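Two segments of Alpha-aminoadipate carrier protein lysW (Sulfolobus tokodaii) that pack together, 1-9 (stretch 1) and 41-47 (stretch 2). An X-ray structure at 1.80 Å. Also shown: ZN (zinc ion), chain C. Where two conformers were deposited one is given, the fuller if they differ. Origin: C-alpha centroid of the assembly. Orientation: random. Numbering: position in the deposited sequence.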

# COMPACT_ATOMS: atom_id res chain seq x y z
N MET E 1 16.33 3.33 -38.00
CA MET E 1 16.47 3.55 -36.53
C MET E 1 17.28 2.43 -35.89
O MET E 1 17.77 1.55 -36.59
CB MET E 1 15.11 3.74 -35.86
CG MET E 1 13.99 2.85 -36.39
SD MET E 1 12.35 3.40 -35.86
CE MET E 1 12.10 4.88 -36.86
N VAL E 2 17.45 2.46 -34.56
CA VAL E 2 18.17 1.40 -33.88
C VAL E 2 17.23 0.27 -33.44
O VAL E 2 16.08 0.51 -33.08
CB VAL E 2 19.05 1.92 -32.71
CG1 VAL E 2 18.20 2.48 -31.56
CG2 VAL E 2 20.02 0.85 -32.23
N VAL E 3 17.73 -0.96 -33.50
CA VAL E 3 16.92 -2.13 -33.16
C VAL E 3 17.41 -2.69 -31.84
O VAL E 3 18.55 -3.17 -31.73
CB VAL E 3 16.96 -3.20 -34.27
CG1 VAL E 3 16.12 -4.45 -33.87
CG2 VAL E 3 16.46 -2.62 -35.57
N LEU E 4 16.54 -2.59 -30.83
CA LEU E 4 16.87 -3.06 -29.49
C LEU E 4 15.96 -4.22 -29.13
O LEU E 4 14.86 -4.37 -29.70
CB LEU E 4 16.71 -1.92 -28.47
CG LEU E 4 17.47 -0.61 -28.72
CD1 LEU E 4 17.36 0.26 -27.49
CD2 LEU E 4 18.93 -0.87 -29.06
N LYS E 5 16.41 -5.05 -28.20
CA LYS E 5 15.59 -6.19 -27.77
C LYS E 5 14.72 -5.82 -26.57
O LYS E 5 15.18 -5.18 -25.62
CB LYS E 5 16.45 -7.41 -27.45
CG LYS E 5 16.97 -8.15 -28.68
CD LYS E 5 15.84 -8.80 -29.46
CE LYS E 5 16.30 -10.09 -30.13
NZ LYS E 5 16.58 -11.14 -29.09
N CYS E 6 13.45 -6.21 -26.64
CA CYS E 6 12.51 -6.05 -25.53
C CYS E 6 12.90 -6.94 -24.34
O CYS E 6 13.03 -8.16 -24.49
CB CYS E 6 11.10 -6.38 -26.01
SG CYS E 6 9.83 -6.18 -24.77
N PRO E 7 13.09 -6.34 -23.15
CA PRO E 7 13.51 -7.09 -21.96
C PRO E 7 12.38 -7.99 -21.42
O PRO E 7 12.59 -8.73 -20.45
CB PRO E 7 13.82 -5.98 -20.96
CG PRO E 7 12.92 -4.87 -21.34
CD PRO E 7 12.80 -4.93 -22.84
N VAL E 8 11.22 -7.91 -22.06
CA VAL E 8 10.02 -8.62 -21.61
C VAL E 8 9.72 -9.80 -22.53
O VAL E 8 9.56 -10.92 -22.04
CB VAL E 8 8.81 -7.67 -21.52
CG1 VAL E 8 7.51 -8.45 -21.26
CG2 VAL E 8 9.04 -6.63 -20.44
N CYS E 9 9.66 -9.55 -23.84
CA CYS E 9 9.28 -10.57 -24.82
C CYS E 9 10.38 -11.00 -25.79
O CYS E 9 10.20 -11.96 -26.55
CB CYS E 9 8.05 -10.11 -25.62
SG CYS E 9 8.37 -8.86 -26.88
ZN ZN C . 8.01 -6.78 -25.90
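Stretch 2, residues 41-47: RLALRLA

Stretch 2 lies on stretch 1 as an extended strand held by apolar side chains and one bridging water, with no direct hydrogen bond between the two. Residues 41-46 form a strand, and all six have extended backbone angles. It runs in the same general direction as strand 2-5, with 41° between their N-to-C directions and a signed crossing angle of -41°. The axes come no closer than 6.6 Å. In register, Leu 4 lies nearest Ala 43, with 6.4 Å between their CA atoms. Farther along, Pro 7 lies nearest Arg 45, CA to CA 5.8 Å.

From Leu 42 to Arg 45 the side chains alternate. The CA-to-CB bonds of Leu 42 and Leu 44 point toward stretch 1, while those of Ala 43 and Arg 45 point away. Leu 4 packs against three consecutive residues, Leu 42, Ala 43 and Leu 44. Its CD2 is 3.6 Å from Leu 42 O, its CD1 is 3.9 Å from Ala 43 CA, and its CB is 3.8 Å from Leu 44 CD1. Leu 4 and Leu 44 each lose 81 Å² to the other stretch, the largest shares in the contact. Val 2 makes one weaker contact at the limit of packing distance, CG1 to Leu 42 CD2 at 4.5 Å.

Beyond the first strand, the CG corner of the Pro 7 ring rests against the backbone of stretch 2. Pro 7 CG is 3.4 Å from Leu 44 O and 3.7 Å from Arg 45 CA. Leu 46 starts out sideways, but its end comes nearer, bringing CD1 to 3.5 Å from Val 8 CG2.

The water links the two backbones: its O atom donates to Lys 5 O at 2.9 Å and accepts from Leu 44 N at 2.8 Å. Cys 6 SG and Cys 9 SG bind ZN at 2.2 and 2.3 Å; neither side chain touches stretch 2.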

# COMPACT_ATOMS: atom_id res chain seq x y z
N ARG E 41 25.85 1.77 -25.38
CA ARG E 41 24.63 1.14 -25.91
C ARG E 41 23.38 1.83 -25.38
O ARG E 41 23.32 2.20 -24.20
CB ARG E 41 24.56 -0.33 -25.49
CG ARG E 41 25.34 -1.30 -26.34
CD ARG E 41 25.21 -2.73 -25.80
NE ARG E 41 25.70 -2.83 -24.43
CZ ARG E 41 26.99 -2.77 -24.10
NH1 ARG E 41 27.91 -2.61 -25.04
NH2 ARG E 41 27.35 -2.86 -22.83
N LEU E 42 22.39 1.99 -26.24
CA LEU E 42 21.06 2.28 -25.78
C LEU E 42 20.49 0.91 -25.47
O LEU E 42 20.81 -0.06 -26.14
CB LEU E 42 20.25 2.96 -26.86
CG LEU E 42 19.88 4.43 -26.74
CD1 LEU E 42 20.94 5.32 -26.03
CD2 LEU E 42 19.50 4.98 -28.11
N ALA E 43 19.68 0.83 -24.42
CA ALA E 43 19.04 -0.43 -24.08
C ALA E 43 17.65 -0.12 -23.54
O ALA E 43 17.30 1.04 -23.31
CB ALA E 43 19.88 -1.19 -23.05
N LEU E 44 16.85 -1.17 -23.35
CA LEU E 44 15.49 -0.99 -22.87
C LEU E 44 15.28 -1.76 -21.58
O LEU E 44 15.69 -2.91 -21.48
CB LEU E 44 14.52 -1.50 -23.93
CG LEU E 44 14.45 -0.76 -25.26
CD1 LEU E 44 13.64 -1.54 -26.27
CD2 LEU E 44 13.84 0.62 -25.06
N ARG E 45 14.66 -1.13 -20.59
CA ARG E 45 14.16 -1.91 -19.45
C ARG E 45 12.71 -1.57 -19.13
O ARG E 45 12.17 -0.60 -19.65
CB ARG E 45 15.07 -1.75 -18.23
CG ARG E 45 15.24 -0.33 -17.78
CD ARG E 45 15.88 -0.27 -16.41
NE ARG E 45 16.28 1.10 -16.13
CZ ARG E 45 17.54 1.51 -16.06
NH1 ARG E 45 18.55 0.65 -16.20
NH2 ARG E 45 17.80 2.79 -15.82
N LEU E 46 12.08 -2.38 -18.27
CA LEU E 46 10.70 -2.16 -17.85
C LEU E 46 10.54 -0.77 -17.24
O LEU E 46 11.31 -0.39 -16.35
CB LEU E 46 10.28 -3.22 -16.83
CG LEU E 46 8.79 -3.58 -16.70
CD1 LEU E 46 8.26 -4.18 -18.00
CD2 LEU E 46 8.58 -4.53 -15.54
N ALA E 47 9.55 -0.02 -17.73
CA ALA E 47 9.29 1.33 -17.20
C ALA E 47 8.70 1.22 -15.80
O ALA E 47 8.11 0.19 -15.46
CB ALA E 47 8.33 2.07 -18.09
O HOH W 1 17.36 -3.48 -24.84